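Local coordinates for protein V-type ATP synthase alpha chain (Thermoplasma volcanium, PDB 4O1S) that carries an intein of the Hint (H-int) family, whose compact, mostly beta-stranded domain makes up nearly all of the modelled chain, at residues I45-D50 and S67-K72; V12-G17 and I52-Y57; K4-E9 and V89-V94; S76-I81 and G142-Y147. All coordinates share one frame; numbering follows the deposited sequence.

Interaction 1 (I45-D50 and S67-K72); sequences IIHLKD and SRLLYK
Arg-68 O takes two N-H groups from the facing strand, the backbone N of Leu-48 at 2.7 Å and the ring ND1 of His-47 at 3.2 Å. In His-47 CG is anti to the backbone N (chi1 -176°), and chi2 (26°) turns ND1 to this oxygen. The oxygen lies near the ring plane, while ND1 itself stands above the carbonyl plane, 48° out of it. Leu-69 spreads its fork beside this bond: CD2 lies obliquely against the imidazole, and CD1 reaches Ile-45 CG2 at 4.1 Å. Further along the same face, Ile-45 CG1 meets the edge of the Tyr-71 ring at CD1, 4.3 Å away. Between these pairs Ile-46 N bonds to Leu-70 O (2.8 Å), and Leu-70 N returns the bond to Ile-46 O (2.9 Å). This is the regular antiparallel pairing of a beta hairpin, formed by strands 43-58 and 61-75. On the other face Leu-48 crosses Leu-70 at about a right angle, with CD2 3.9 Å from Leu-70 CG, and Ile-46 CD1 comes to 4.3 Å from Leu-70 CD1. Tyr-26 of helix 22-31 covers both Ile-46 and Leu-70. The hairpin is extended on both flanks: Ile-45 and His-47 bond through their backbones to Glu-38 and Ile-36, and Leu-69 and Tyr-71 to Ser-150 and Asp-148.

Interaction 2 (V12-G17 and I52-Y57); sequences VYLADG and IQIYSY
Gln-53 meets Ala-15 first: its carbonyl O accepts the N-H of Ala-15 at 2.8 Å and also has Ala-15 CB beside it, 3.6 Å away. At Ile-54 the two backbones form a single bridge with Leu-14. There Ile-54 CG2 lies 3.5 Å from Tyr-13 O and 3.9 Å from Leu-14 CD1, the two apolar side chains crossing at a slant. Tyr-55 closes the contact. Its backbone N gives a weak bond to Tyr-13 O (3.3 Å), and its ring meets residues 13-15 through CD2, CE2 and CZ. With CG beside its own backbone N (chi1 -73°), the ring starts close to Tyr-13, whose CB is 4.1 Å from Tyr-55 CD2. Farther out, CE2 brings the ring edge to Leu-14 O, and CZ comes 4.0 Å from Ala-15 CB. The phenol of Tyr-13 leads away and bonds through OH to Gly-161 O. Beyond Tyr-55 the strand leaves the contact, and Tyr-57 O is held by Asn-157 ND2. Leu-14 O also receives Gly-17 N, closing a type I beta turn from Leu-14 to Gly-17. The arrangement is that of a small antiparallel hairpin, strands 11-13 and 19-21, laid with its turn against the long strand 43-58 of the intein's Hint domain.

Interaction 3 (K4-E9 and V89-V94); sequences KAVSGE and VSVTPV. Unlike the reference sequence in segment 4-9: Ala-5 (reference Cys). With SO4 (sulfate ion), chain F.
Residues 4-7 and 90-94 run nearly antiparallel, 165° apart, with Thr-92 N bonded to Ala-5 O (2.9 Å) and Ser-7 N to Ser-90 O (3.1 Å) around a single bridge between Val-6 and Val-91. At the bridge the two valines cross at a slant, CG1 to CG1 at 3.6 Å. Thr-92 turns toward the N-terminal residues: OG1 is 4.0 Å from Ala-5 CB, and CG2 is 3.8 Å from Lys-4 CA. Ala-5 stands where the reference sequence has Cys, and Thr-92 begins the Thr-Pro-Val-His run ending at His-95, which matches the TxxH motif of inteins. At the other end Ser-7 CB rests 3.9 Å from Ser-90 CB. Ser-7 OG accepts Glu-9 N at 3.0 Å, which makes an ST turn, and donates to sulfate O1 at 3.3 Å. Ser-90 OG is engaged by Arg-80 NH1, which places an arginine next to the same ion. Val-94 N bonds to a HEPES molecule (EPE). Val-6 packs on Ile-22 of helix 22-31 and bonds through its backbone to Tyr-147, while Val-91 bonds to Val-79, so the pair joins edge strands 6-7 and 88-91 of two sheets.

Interaction 4 (S76-I81 and G142-Y147); sequences SYLVRI and GDFDVY. With SO4 (sulfate ion), chain F.
Ser-76 and Gly-142 hold together the corners from which strands 77-81 and 143-147 set out 71° apart, their axes approaching to 7.6 Å. Gly-142 N bonds to Ser-76 O at 2.9 Å, with the donor above the carbonyl plane, 36° out of it. Phe-144 fills the angle between the strands. Leu-78 CD2 sits over one face of its ring, 3.5 Å from the centroid, in a CH-pi contact, while Gly-142 C lies over the opposite face toward the rim. Tyr-77 N comes to the ring edge in plane. Deeper in, Leu-78 and Val-146 slide past each other in opposite directions, with CD1 of the leucine 3.9 Å from CG1 of the valine. Arg-80, extended from CG to NE, approaches Phe-144 tip to tip: NH2 is 3.7 Å from CE1, with guanidinium and ring planes 88° apart. NH2 also bonds to sulfate O3 (3.0 Å), and NH1 makes a weak bond to sulfate O1 (3.3 Å). NE forms a salt bridge with Glu-140. The phenylalanine thus has an aliphatic contact on one face and a charged group beside CE1, with NH2 oblique to the ring. Glu-140 probably offsets much of the arginine's charge, yet the guanidinium N-H groups still bond the sulfate.

Overall arrangement
Interactions 3 and 4 lie closest, their centres about 6 Å apart. Val-91 O is 2.6 Å from Val-79 N and Val-6 N is 2.7 Å from Tyr-147 O, both probable hydrogen bonds, and Ser-7 and Arg-80 grip one sulfate, probably from the crystallisation liquor. Interaction 1 meets interaction 4 where Lys-72 CG packs on Tyr-147 CE1 (3.5 Å), since strands 61-75 and 143-149 are sheet neighbours. Interaction 2 lies farther along strand 43-58 from interaction 1; there Ser-67 N approaches Ile-52 O at 2.7 Å. Interactions 2 and 4 fall on opposite sides of the chain's centre, about 23 Å between centres. Bound HEPES lies near Tyr-71, Thr-92 and Tyr-77, residues of interactions 1, 3 and 4.

Interaction 1 (I45-D50 and S67-K72)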
loop_
_atom_site.group_PDB
_atom_site.type_symbol
_atom_site.label_atom_id
_atom_site.label_comp_id
_atom_site.label_asym_id
_atom_site.label_seq_id
_atom_site.Cartn_x
_atom_site.Cartn_y
_atom_site.Cartn_z
ATOM N N ILE A 45 -8.429 -9.241 -11.405
ATOM C CA ILE A 45 -6.973 -9.226 -11.462
ATOM C C ILE A 45 -6.438 -8.900 -12.860
ATOM O O ILE A 45 -6.981 -9.351 -13.889
ATOM C CB ILE A 45 -6.399 -10.562 -10.970
ATOM C CG1 ILE A 45 -6.686 -10.727 -9.484
ATOM C CG2 ILE A 45 -4.907 -10.627 -11.186
ATOM C CD1 ILE A 45 -6.753 -12.174 -9.038
ATOM N N ILE A 46 -5.382 -8.097 -12.899
ATOM C CA ILE A 46 -4.720 -7.878 -14.155
ATOM C C ILE A 46 -3.340 -8.467 -14.049
ATOM O O ILE A 46 -2.586 -8.202 -13.102
ATOM C CB ILE A 46 -4.603 -6.396 -14.544
ATOM C CG1 ILE A 46 -5.909 -5.639 -14.303
ATOM C CG2 ILE A 46 -4.150 -6.271 -16.005
ATOM C CD1 ILE A 46 -5.703 -4.136 -14.421
ATOM N N HIS A 47 -3.016 -9.283 -15.032
ATOM C CA HIS A 47 -1.683 -9.806 -15.129
ATOM C C HIS A 47 -0.919 -8.969 -16.165
ATOM O O HIS A 47 -1.321 -8.843 -17.321
ATOM C CB HIS A 47 -1.738 -11.302 -15.465
ATOM C CG HIS A 47 -0.401 -11.968 -15.490
ATOM N ND1 HIS A 47 0.672 -11.509 -14.758
ATOM C CD2 HIS A 47 0.048 -13.041 -16.189
ATOM C CE1 HIS A 47 1.718 -12.283 -14.989
ATOM N NE2 HIS A 47 1.365 -13.218 -15.853
ATOM N N LEU A 48 0.173 -8.375 -15.727
ATOM C CA LEU A 48 0.886 -7.406 -16.534
ATOM C C LEU A 48 1.923 -8.066 -17.433
ATOM O O LEU A 48 2.844 -8.716 -16.937
ATOM C CB LEU A 48 1.591 -6.394 -15.612
ATOM C CG LEU A 48 0.818 -5.160 -15.131
ATOM C CD1 LEU A 48 -0.689 -5.322 -15.249
ATOM C CD2 LEU A 48 1.209 -4.880 -13.726
ATOM N N LYS A 49 1.788 -7.876 -18.746
ATOM C CA LYS A 49 2.839 -8.289 -19.678
ATOM C C LYS A 49 4.209 -7.644 -19.329
ATOM O O LYS A 49 5.198 -8.359 -19.203
ATOM C CB LYS A 49 2.427 -8.034 -21.131
ATOM C CG LYS A 49 3.549 -8.265 -22.126
ATOM C CD LYS A 49 3.547 -9.694 -22.661
ATOM C CE LYS A 49 2.833 -9.802 -24.018
ATOM N NZ LYS A 49 1.560 -10.625 -23.977
ATOM N N ASP A 50 4.255 -6.318 -19.150
ATOM C CA ASP A 50 5.444 -5.641 -18.605
ATOM C C ASP A 50 5.214 -5.324 -17.155
ATOM O O ASP A 50 4.334 -4.514 -16.829
ATOM C CB ASP A 50 5.706 -4.286 -19.259
ATOM C CG ASP A 50 6.004 -4.381 -20.720
ATOM O OD1 ASP A 50 6.515 -5.429 -21.170
ATOM O OD2 ASP A 50 5.728 -3.388 -21.426
ATOM N N SER A 67 6.326 -5.393 -10.175
ATOM C CA SER A 67 5.001 -5.913 -9.865
ATOM C C SER A 67 4.301 -6.457 -11.107
ATOM O O SER A 67 4.258 -5.778 -12.143
ATOM C CB SER A 67 4.163 -4.811 -9.269
ATOM O OG SER A 67 3.174 -5.380 -8.441
ATOM N N ARG A 68 3.750 -7.669 -11.000
ATOM C CA ARG A 68 3.190 -8.363 -12.169
ATOM C C ARG A 68 1.680 -8.550 -12.140
ATOM O O ARG A 68 1.070 -8.801 -13.173
ATOM C CB ARG A 68 3.927 -9.689 -12.436
ATOM C CG ARG A 68 5.392 -9.427 -12.805
ATOM C CD ARG A 68 6.148 -10.597 -13.442
ATOM N NE ARG A 68 6.206 -11.803 -12.611
ATOM C CZ ARG A 68 7.161 -12.068 -11.719
ATOM N NH1 ARG A 68 8.148 -11.202 -11.512
ATOM N NH2 ARG A 68 7.126 -13.201 -11.022
ATOM N N LEU A 69 1.084 -8.415 -10.958
ATOM C CA LEU A 69 -0.367 -8.494 -10.801
ATOM C C LEU A 69 -0.926 -7.255 -10.124
ATOM O O LEU A 69 -0.326 -6.737 -9.180
ATOM C CB LEU A 69 -0.758 -9.690 -9.951
ATOM C CG LEU A 69 -0.526 -11.072 -10.527
ATOM C CD1 LEU A 69 -1.357 -12.040 -9.745
ATOM C CD2 LEU A 69 -0.910 -11.113 -11.977
ATOM N N LEU A 70 -2.079 -6.797 -10.604
ATOM C CA LEU A 70 -2.826 -5.760 -9.919
ATOM C C LEU A 70 -4.159 -6.370 -9.577
ATOM O O LEU A 70 -4.653 -7.237 -10.301
ATOM C CB LEU A 70 -3.067 -4.542 -10.813
ATOM C CG LEU A 70 -1.851 -3.875 -11.440
ATOM C CD1 LEU A 70 -2.298 -2.683 -12.257
ATOM C CD2 LEU A 70 -0.847 -3.475 -10.381
ATOM N N TYR A 71 -4.736 -5.890 -8.481
ATOM C CA TYR A 71 -6.006 -6.371 -7.980
ATOM C C TYR A 71 -6.954 -5.203 -7.726
ATOM O O TYR A 71 -6.545 -4.104 -7.309
ATOM C CB TYR A 71 -5.781 -7.190 -6.699
ATOM C CG TYR A 71 -7.022 -7.407 -5.838
ATOM C CD1 TYR A 71 -7.948 -8.401 -6.147
ATOM C CD2 TYR A 71 -7.259 -6.629 -4.704
ATOM C CE1 TYR A 71 -9.078 -8.605 -5.355
ATOM C CE2 TYR A 71 -8.389 -6.827 -3.909
ATOM C CZ TYR A 71 -9.286 -7.813 -4.242
ATOM O OH TYR A 71 -10.395 -8.014 -3.458
ATOM N N LYS A 72 -8.231 -5.443 -8.003
ATOM C CA LYS A 72 -9.279 -4.504 -7.650
ATOM C C LYS A 72 -10.434 -5.275 -7.056
ATOM O O LYS A 72 -10.923 -6.235 -7.655
ATOM C CB LYS A 72 -9.743 -3.730 -8.877
ATOM C CG LYS A 72 -10.951 -2.857 -8.624
ATOM C CD LYS A 72 -11.409 -2.120 -9.873
ATOM C CE LYS A 72 -12.899 -1.841 -9.809
ATOM N NZ LYS A 72 -13.288 -0.974 -10.949
#

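Interaction 2 (V12-G17 and I52-Y57)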
loop_
_atom_site.group_PDB
_atom_site.type_symbol
_atom_site.label_atom_id
_atom_site.label_comp_id
_atom_site.label_asym_id
_atom_site.label_seq_id
_atom_site.Cartn_x
_atom_site.Cartn_y
_atom_site.Cartn_z
ATOM N N VAL A 12 1.036 5.305 -5.505
ATOM C CA VAL A 12 2.159 4.394 -5.504
ATOM C C VAL A 12 3.308 5.084 -6.205
ATOM O O VAL A 12 3.090 6.019 -6.968
ATOM C CB VAL A 12 1.811 3.102 -6.192
ATOM C CG1 VAL A 12 0.689 2.468 -5.448
ATOM C CG2 VAL A 12 1.380 3.372 -7.581
ATOM N N TYR A 13 4.533 4.652 -5.920
ATOM C CA TYR A 13 5.719 5.349 -6.419
ATOM C C TYR A 13 6.456 4.491 -7.436
ATOM O O TYR A 13 7.016 3.441 -7.095
ATOM C CB TYR A 13 6.606 5.790 -5.242
ATOM C CG TYR A 13 5.838 6.741 -4.347
ATOM C CD1 TYR A 13 5.845 8.119 -4.592
ATOM C CD2 TYR A 13 5.031 6.263 -3.315
ATOM C CE1 TYR A 13 5.111 8.994 -3.807
ATOM C CE2 TYR A 13 4.291 7.128 -2.519
ATOM C CZ TYR A 13 4.333 8.496 -2.772
ATOM O OH TYR A 13 3.601 9.380 -2.003
ATOM N N LEU A 14 6.401 4.907 -8.702
ATOM C CA LEU A 14 7.095 4.164 -9.762
ATOM C C LEU A 14 8.545 4.611 -9.839
ATOM O O LEU A 14 8.890 5.746 -9.470
ATOM C CB LEU A 14 6.491 4.356 -11.136
ATOM C CG LEU A 14 5.006 4.221 -11.422
ATOM C CD1 LEU A 14 4.427 3.033 -10.704
ATOM C CD2 LEU A 14 4.316 5.511 -11.036
ATOM N N ALA A 15 9.385 3.712 -10.338
ATOM C CA ALA A 15 10.822 3.919 -10.353
ATOM C C ALA A 15 11.224 5.019 -11.325
ATOM O O ALA A 15 12.283 5.626 -11.180
ATOM C CB ALA A 15 11.532 2.627 -10.664
ATOM N N ASP A 16 10.367 5.285 -12.304
ATOM C CA ASP A 16 10.618 6.355 -13.260
ATOM C C ASP A 16 10.464 7.763 -12.670
ATOM O O ASP A 16 10.567 8.749 -13.405
ATOM C CB ASP A 16 9.747 6.174 -14.515
ATOM C CG ASP A 16 8.275 6.522 -14.291
ATOM O OD1 ASP A 16 7.835 6.621 -13.116
ATOM O OD2 ASP A 16 7.559 6.689 -15.314
ATOM N N GLY A 17 10.219 7.850 -11.357
ATOM C CA GLY A 17 10.066 9.123 -10.664
ATOM C C GLY A 17 8.615 9.544 -10.535
ATOM O O GLY A 17 8.254 10.381 -9.695
ATOM N N ILE A 52 5.241 -3.712 -13.569
ATOM C CA ILE A 52 5.285 -2.324 -13.179
ATOM C C ILE A 52 6.474 -2.204 -12.252
ATOM O O ILE A 52 6.664 -3.030 -11.357
ATOM C CB ILE A 52 3.943 -1.871 -12.517
ATOM C CG1 ILE A 52 3.409 -0.631 -13.209
ATOM C CG2 ILE A 52 4.082 -1.576 -11.058
ATOM C CD1 ILE A 52 2.858 -0.919 -14.594
ATOM N N GLN A 53 7.310 -1.205 -12.486
ATOM C CA GLN A 53 8.480 -1.056 -11.652
ATOM C C GLN A 53 8.272 -0.051 -10.527
ATOM O O GLN A 53 8.199 1.163 -10.751
ATOM C CB GLN A 53 9.663 -0.684 -12.502
ATOM C CG GLN A 53 10.157 -1.842 -13.285
ATOM C CD GLN A 53 11.334 -1.470 -14.147
ATOM O OE1 GLN A 53 11.821 -0.339 -14.086
ATOM N NE2 GLN A 53 11.806 -2.417 -14.961
ATOM N N ILE A 54 8.195 -0.583 -9.312
ATOM C CA ILE A 54 7.900 0.210 -8.135
ATOM C C ILE A 54 8.997 0.145 -7.100
ATOM O O ILE A 54 9.995 -0.546 -7.278
ATOM C CB ILE A 54 6.649 -0.311 -7.440
ATOM C CG1 ILE A 54 6.521 -1.807 -7.684
ATOM C CG2 ILE A 54 5.438 0.426 -7.936
ATOM C CD1 ILE A 54 5.945 -2.524 -6.515
ATOM N N TYR A 55 8.775 0.841 -5.990
ATOM C CA TYR A 55 9.743 0.882 -4.905
ATOM C C TYR A 55 9.305 0.080 -3.700
ATOM O O TYR A 55 8.248 0.325 -3.140
ATOM C CB TYR A 55 9.975 2.315 -4.475
ATOM C CG TYR A 55 10.780 3.122 -5.456
ATOM C CD1 TYR A 55 12.164 2.941 -5.564
ATOM C CD2 TYR A 55 10.168 4.079 -6.260
ATOM C CE1 TYR A 55 12.916 3.687 -6.453
ATOM C CE2 TYR A 55 10.907 4.836 -7.145
ATOM C CZ TYR A 55 12.285 4.634 -7.246
ATOM O OH TYR A 55 13.041 5.377 -8.129
ATOM N N SER A 56 10.122 -0.885 -3.307
ATOM C CA SER A 56 9.857 -1.668 -2.113
ATOM C C SER A 56 10.809 -1.223 -1.042
ATOM O O SER A 56 11.681 -0.394 -1.293
ATOM C CB SER A 56 10.075 -3.153 -2.362
ATOM O OG SER A 56 9.104 -3.653 -3.248
ATOM N N TYR A 57 10.657 -1.776 0.153
ATOM C CA TYR A 57 11.492 -1.323 1.243
ATOM C C TYR A 57 12.022 -2.524 1.951
ATOM O O TYR A 57 11.253 -3.329 2.459
ATOM C CB TYR A 57 10.704 -0.436 2.208
ATOM C CG TYR A 57 11.579 0.412 3.104
ATOM C CD1 TYR A 57 12.440 1.368 2.568
ATOM C CD2 TYR A 57 11.544 0.266 4.487
ATOM C CE1 TYR A 57 13.250 2.153 3.390
ATOM C CE2 TYR A 57 12.351 1.039 5.317
ATOM C CZ TYR A 57 13.197 1.982 4.762
ATOM O OH TYR A 57 13.999 2.756 5.569
#

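Interaction 3 (K4-E9 and V89-V94)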
loop_
_atom_site.group_PDB
_atom_site.type_symbol
_atom_site.label_atom_id
_atom_site.label_comp_id
_atom_site.label_asym_id
_atom_site.label_seq_id
_atom_site.Cartn_x
_atom_site.Cartn_y
_atom_site.Cartn_z
ATOM N N LYS A 4 -6.156 -7.899 2.176
ATOM C CA LYS A 4 -5.416 -6.662 2.327
ATOM C C LYS A 4 -5.498 -5.822 1.055
ATOM O O LYS A 4 -5.188 -6.318 -0.037
ATOM C CB LYS A 4 -3.969 -6.976 2.655
ATOM C CG LYS A 4 -3.825 -7.475 4.054
ATOM C CD LYS A 4 -2.391 -7.690 4.406
ATOM C CE LYS A 4 -2.053 -9.147 4.255
ATOM N NZ LYS A 4 -1.528 -9.715 5.529
ATOM N N ALA A 5 -5.914 -4.561 1.196
ATOM C CA ALA A 5 -6.022 -3.666 0.052
ATOM C C ALA A 5 -6.016 -2.173 0.477
ATOM O O ALA A 5 -6.097 -1.851 1.670
ATOM C CB ALA A 5 -7.280 -4.012 -0.775
ATOM N N VAL A 6 -5.910 -1.273 -0.498
ATOM C CA VAL A 6 -5.874 0.157 -0.222
ATOM C C VAL A 6 -6.896 0.926 -1.077
ATOM O O VAL A 6 -7.435 0.414 -2.080
ATOM C CB VAL A 6 -4.463 0.736 -0.479
ATOM C CG1 VAL A 6 -3.408 -0.035 0.331
ATOM C CG2 VAL A 6 -4.143 0.685 -1.966
ATOM N N SER A 7 -7.178 2.155 -0.661
ATOM C CA SER A 7 -8.104 2.998 -1.392
ATOM C C SER A 7 -7.525 3.338 -2.756
ATOM O O SER A 7 -6.305 3.313 -2.956
ATOM C CB SER A 7 -8.389 4.274 -0.609
ATOM O OG SER A 7 -8.602 5.353 -1.501
ATOM N N GLY A 8 -8.398 3.669 -3.696
ATOM C CA GLY A 8 -7.959 3.879 -5.060
ATOM C C GLY A 8 -7.189 5.171 -5.190
ATOM O O GLY A 8 -6.560 5.440 -6.221
ATOM N N GLU A 9 -7.243 5.979 -4.134
ATOM C CA GLU A 9 -6.623 7.304 -4.150
ATOM C C GLU A 9 -5.178 7.198 -3.725
ATOM O O GLU A 9 -4.447 8.167 -3.761
ATOM C CB GLU A 9 -7.365 8.246 -3.209
ATOM C CG GLU A 9 -8.804 8.484 -3.624
ATOM C CD GLU A 9 -8.904 9.312 -4.903
ATOM O OE1 GLU A 9 -7.990 10.150 -5.131
ATOM O OE2 GLU A 9 -9.895 9.127 -5.666
ATOM N N VAL A 89 -2.815 7.234 4.712
ATOM C CA VAL A 89 -3.248 6.198 3.794
ATOM C C VAL A 89 -4.585 5.643 4.315
ATOM O O VAL A 89 -4.821 5.587 5.525
ATOM C CB VAL A 89 -2.172 5.114 3.640
ATOM C CG1 VAL A 89 -1.981 4.363 4.956
ATOM C CG2 VAL A 89 -2.504 4.163 2.486
ATOM N N SER A 90 -5.488 5.307 3.403
ATOM C CA SER A 90 -6.734 4.649 3.783
ATOM C C SER A 90 -6.596 3.211 3.314
ATOM O O SER A 90 -6.268 2.939 2.145
ATOM C CB SER A 90 -7.967 5.320 3.149
ATOM O OG SER A 90 -8.115 6.679 3.549
ATOM N N VAL A 91 -6.791 2.276 4.229
ATOM C CA VAL A 91 -6.631 0.877 3.870
ATOM C C VAL A 91 -7.736 0.025 4.457
ATOM O O VAL A 91 -8.541 0.441 5.294
ATOM C CB VAL A 91 -5.261 0.302 4.303
ATOM C CG1 VAL A 91 -4.112 1.080 3.648
ATOM C CG2 VAL A 91 -5.138 0.339 5.819
ATOM N N THR A 92 -7.747 -1.192 3.974
ATOM C CA THR A 92 -8.628 -2.229 4.426
ATOM C C THR A 92 -8.251 -2.568 5.881
ATOM O O THR A 92 -7.085 -2.472 6.251
ATOM C CB THR A 92 -8.368 -3.406 3.468
ATOM O OG1 THR A 92 -9.485 -3.563 2.577
ATOM C CG2 THR A 92 -8.055 -4.652 4.203
ATOM N N PRO A 93 -9.236 -2.938 6.724
ATOM C CA PRO A 93 -8.959 -3.246 8.138
ATOM C C PRO A 93 -7.912 -4.325 8.367
ATOM O O PRO A 93 -7.187 -4.208 9.367
ATOM C CB PRO A 93 -10.307 -3.714 8.672
ATOM C CG PRO A 93 -11.283 -3.001 7.856
ATOM C CD PRO A 93 -10.681 -2.858 6.462
ATOM N N VAL A 94 -7.832 -5.332 7.484
ATOM C CA VAL A 94 -6.857 -6.424 7.645
ATOM C C VAL A 94 -5.453 -6.100 7.111
ATOM O O VAL A 94 -4.507 -6.847 7.373
ATOM C CB VAL A 94 -7.341 -7.786 7.062
ATOM C CG1 VAL A 94 -8.518 -8.312 7.827
ATOM C CG2 VAL A 94 -7.693 -7.675 5.602
HETATM S S SO4 F . -12.818 6.633 -1.232
HETATM O O1 SO4 F . -11.466 6.752 -0.661
HETATM O O2 SO4 F . -12.951 5.390 -2.001
HETATM O O3 SO4 F . -13.804 6.642 -0.146
HETATM O O4 SO4 F . -13.093 7.755 -2.137
#

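Interaction 4 (S76-I81 and G142-Y147)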
loop_
_atom_site.group_PDB
_atom_site.type_symbol
_atom_site.label_atom_id
_atom_site.label_comp_id
_atom_site.label_asym_id
_atom_site.label_seq_id
_atom_site.Cartn_x
_atom_site.Cartn_y
_atom_site.Cartn_z
ATOM N N SER A 76 -16.233 -2.972 2.485
ATOM C CA SER A 76 -17.278 -2.247 3.168
ATOM C C SER A 76 -16.656 -1.273 4.122
ATOM O O SER A 76 -17.338 -0.388 4.654
ATOM C CB SER A 76 -18.110 -3.228 3.993
ATOM O OG SER A 76 -18.998 -3.933 3.161
ATOM N N TYR A 77 -15.368 -1.470 4.376
ATOM C CA TYR A 77 -14.704 -0.728 5.424
ATOM C C TYR A 77 -13.371 -0.208 4.958
ATOM O O TYR A 77 -12.642 -0.887 4.239
ATOM C CB TYR A 77 -14.486 -1.606 6.658
ATOM C CG TYR A 77 -15.756 -2.113 7.230
ATOM C CD1 TYR A 77 -16.540 -1.308 8.029
ATOM C CD2 TYR A 77 -16.199 -3.391 6.942
ATOM C CE1 TYR A 77 -17.735 -1.763 8.549
ATOM C CE2 TYR A 77 -17.396 -3.859 7.452
ATOM C CZ TYR A 77 -18.160 -3.045 8.258
ATOM O OH TYR A 77 -19.359 -3.506 8.771
ATOM N N LEU A 78 -13.053 0.997 5.404
ATOM C CA LEU A 78 -11.735 1.573 5.196
ATOM C C LEU A 78 -11.254 2.149 6.538
ATOM O O LEU A 78 -12.052 2.722 7.308
ATOM C CB LEU A 78 -11.822 2.685 4.157
ATOM C CG LEU A 78 -11.122 2.575 2.807
ATOM C CD1 LEU A 78 -10.660 1.168 2.451
ATOM C CD2 LEU A 78 -12.026 3.170 1.720
ATOM N N VAL A 79 -9.965 1.972 6.822
ATOM C CA VAL A 79 -9.311 2.634 7.949
ATOM C C VAL A 79 -8.427 3.758 7.418
ATOM O O VAL A 79 -7.524 3.523 6.611
ATOM C CB VAL A 79 -8.432 1.649 8.698
ATOM C CG1 VAL A 79 -7.866 2.305 9.958
ATOM C CG2 VAL A 79 -9.230 0.365 9.009
ATOM N N ARG A 80 -8.705 4.986 7.839
ATOM C CA ARG A 80 -7.950 6.129 7.328
ATOM C C ARG A 80 -7.029 6.569 8.432
ATOM O O ARG A 80 -7.461 6.835 9.557
ATOM C CB ARG A 80 -8.878 7.268 6.921
ATOM C CG ARG A 80 -10.180 6.784 6.292
ATOM C CD ARG A 80 -10.676 7.793 5.311
ATOM N NE ARG A 80 -11.928 7.433 4.638
ATOM C CZ ARG A 80 -12.015 7.092 3.350
ATOM N NH1 ARG A 80 -10.908 7.026 2.598
ATOM N NH2 ARG A 80 -13.208 6.813 2.810
ATOM N N ILE A 81 -5.747 6.610 8.110
ATOM C CA ILE A 81 -4.706 6.874 9.092
ATOM C C ILE A 81 -3.959 8.154 8.769
ATOM O O ILE A 81 -3.542 8.396 7.628
ATOM C CB ILE A 81 -3.682 5.746 9.093
ATOM C CG1 ILE A 81 -4.389 4.419 9.354
ATOM C CG2 ILE A 81 -2.581 6.013 10.116
ATOM C CD1 ILE A 81 -3.626 3.229 8.859
ATOM N N GLY A 142 -18.841 2.018 3.963
ATOM C CA GLY A 142 -19.294 2.488 2.654
ATOM C C GLY A 142 -19.236 1.384 1.598
ATOM O O GLY A 142 -19.253 0.200 1.935
ATOM N N ASP A 143 -19.190 1.755 0.320
ATOM C CA ASP A 143 -19.043 0.761 -0.748
ATOM C C ASP A 143 -17.768 1.076 -1.532
ATOM O O ASP A 143 -17.796 1.691 -2.606
ATOM C CB ASP A 143 -20.283 0.705 -1.670
ATOM C CG ASP A 143 -20.198 -0.431 -2.736
ATOM O OD1 ASP A 143 -19.693 -1.552 -2.426
ATOM O OD2 ASP A 143 -20.651 -0.195 -3.890
ATOM N N PHE A 144 -16.641 0.658 -0.983
ATOM C CA PHE A 144 -15.396 1.136 -1.529
ATOM C C PHE A 144 -14.777 0.176 -2.517
ATOM O O PHE A 144 -14.766 -1.052 -2.322
ATOM C CB PHE A 144 -14.411 1.441 -0.423
ATOM C CG PHE A 144 -15.000 2.225 0.706
ATOM C CD1 PHE A 144 -15.192 3.591 0.587
ATOM C CD2 PHE A 144 -15.322 1.598 1.913
ATOM C CE1 PHE A 144 -15.706 4.324 1.651
ATOM C CE2 PHE A 144 -15.845 2.317 2.987
ATOM C CZ PHE A 144 -16.043 3.680 2.858
ATOM N N ASP A 145 -14.285 0.767 -3.595
ATOM C CA ASP A 145 -13.358 0.093 -4.473
ATOM C C ASP A 145 -11.999 0.033 -3.790
ATOM O O ASP A 145 -11.487 1.055 -3.316
ATOM C CB ASP A 145 -13.232 0.882 -5.766
ATOM C CG ASP A 145 -14.426 0.720 -6.644
ATOM O OD1 ASP A 145 -15.176 -0.267 -6.437
ATOM O OD2 ASP A 145 -14.591 1.569 -7.538
ATOM N N VAL A 146 -11.408 -1.152 -3.716
ATOM C CA VAL A 146 -10.076 -1.238 -3.139
ATOM C C VAL A 146 -9.129 -1.943 -4.105
ATOM O O VAL A 146 -9.567 -2.673 -4.998
ATOM C CB VAL A 146 -10.063 -1.870 -1.709
ATOM C CG1 VAL A 146 -10.857 -1.026 -0.760
ATOM C CG2 VAL A 146 -10.617 -3.273 -1.722
ATOM N N TYR A 147 -7.837 -1.694 -3.920
ATOM C CA TYR A 147 -6.806 -2.105 -4.868
ATOM C C TYR A 147 -5.581 -2.633 -4.128
ATOM O O TYR A 147 -5.304 -2.254 -2.986
ATOM C CB TYR A 147 -6.391 -0.915 -5.738
ATOM C CG TYR A 147 -7.510 -0.330 -6.577
ATOM C CD1 TYR A 147 -7.691 -0.743 -7.893
ATOM C CD2 TYR A 147 -8.393 0.627 -6.061
ATOM C CE1 TYR A 147 -8.697 -0.225 -8.678
ATOM C CE2 TYR A 147 -9.416 1.159 -6.848
ATOM C CZ TYR A 147 -9.565 0.719 -8.164
ATOM O OH TYR A 147 -10.565 1.200 -9.000
HETATM S S SO4 F . -12.818 6.633 -1.232
HETATM O O1 SO4 F . -11.466 6.752 -0.661
HETATM O O2 SO4 F . -12.951 5.390 -2.001
HETATM O O3 SO4 F . -13.804 6.642 -0.146
HETATM O O4 SO4 F . -13.093 7.755 -2.137
#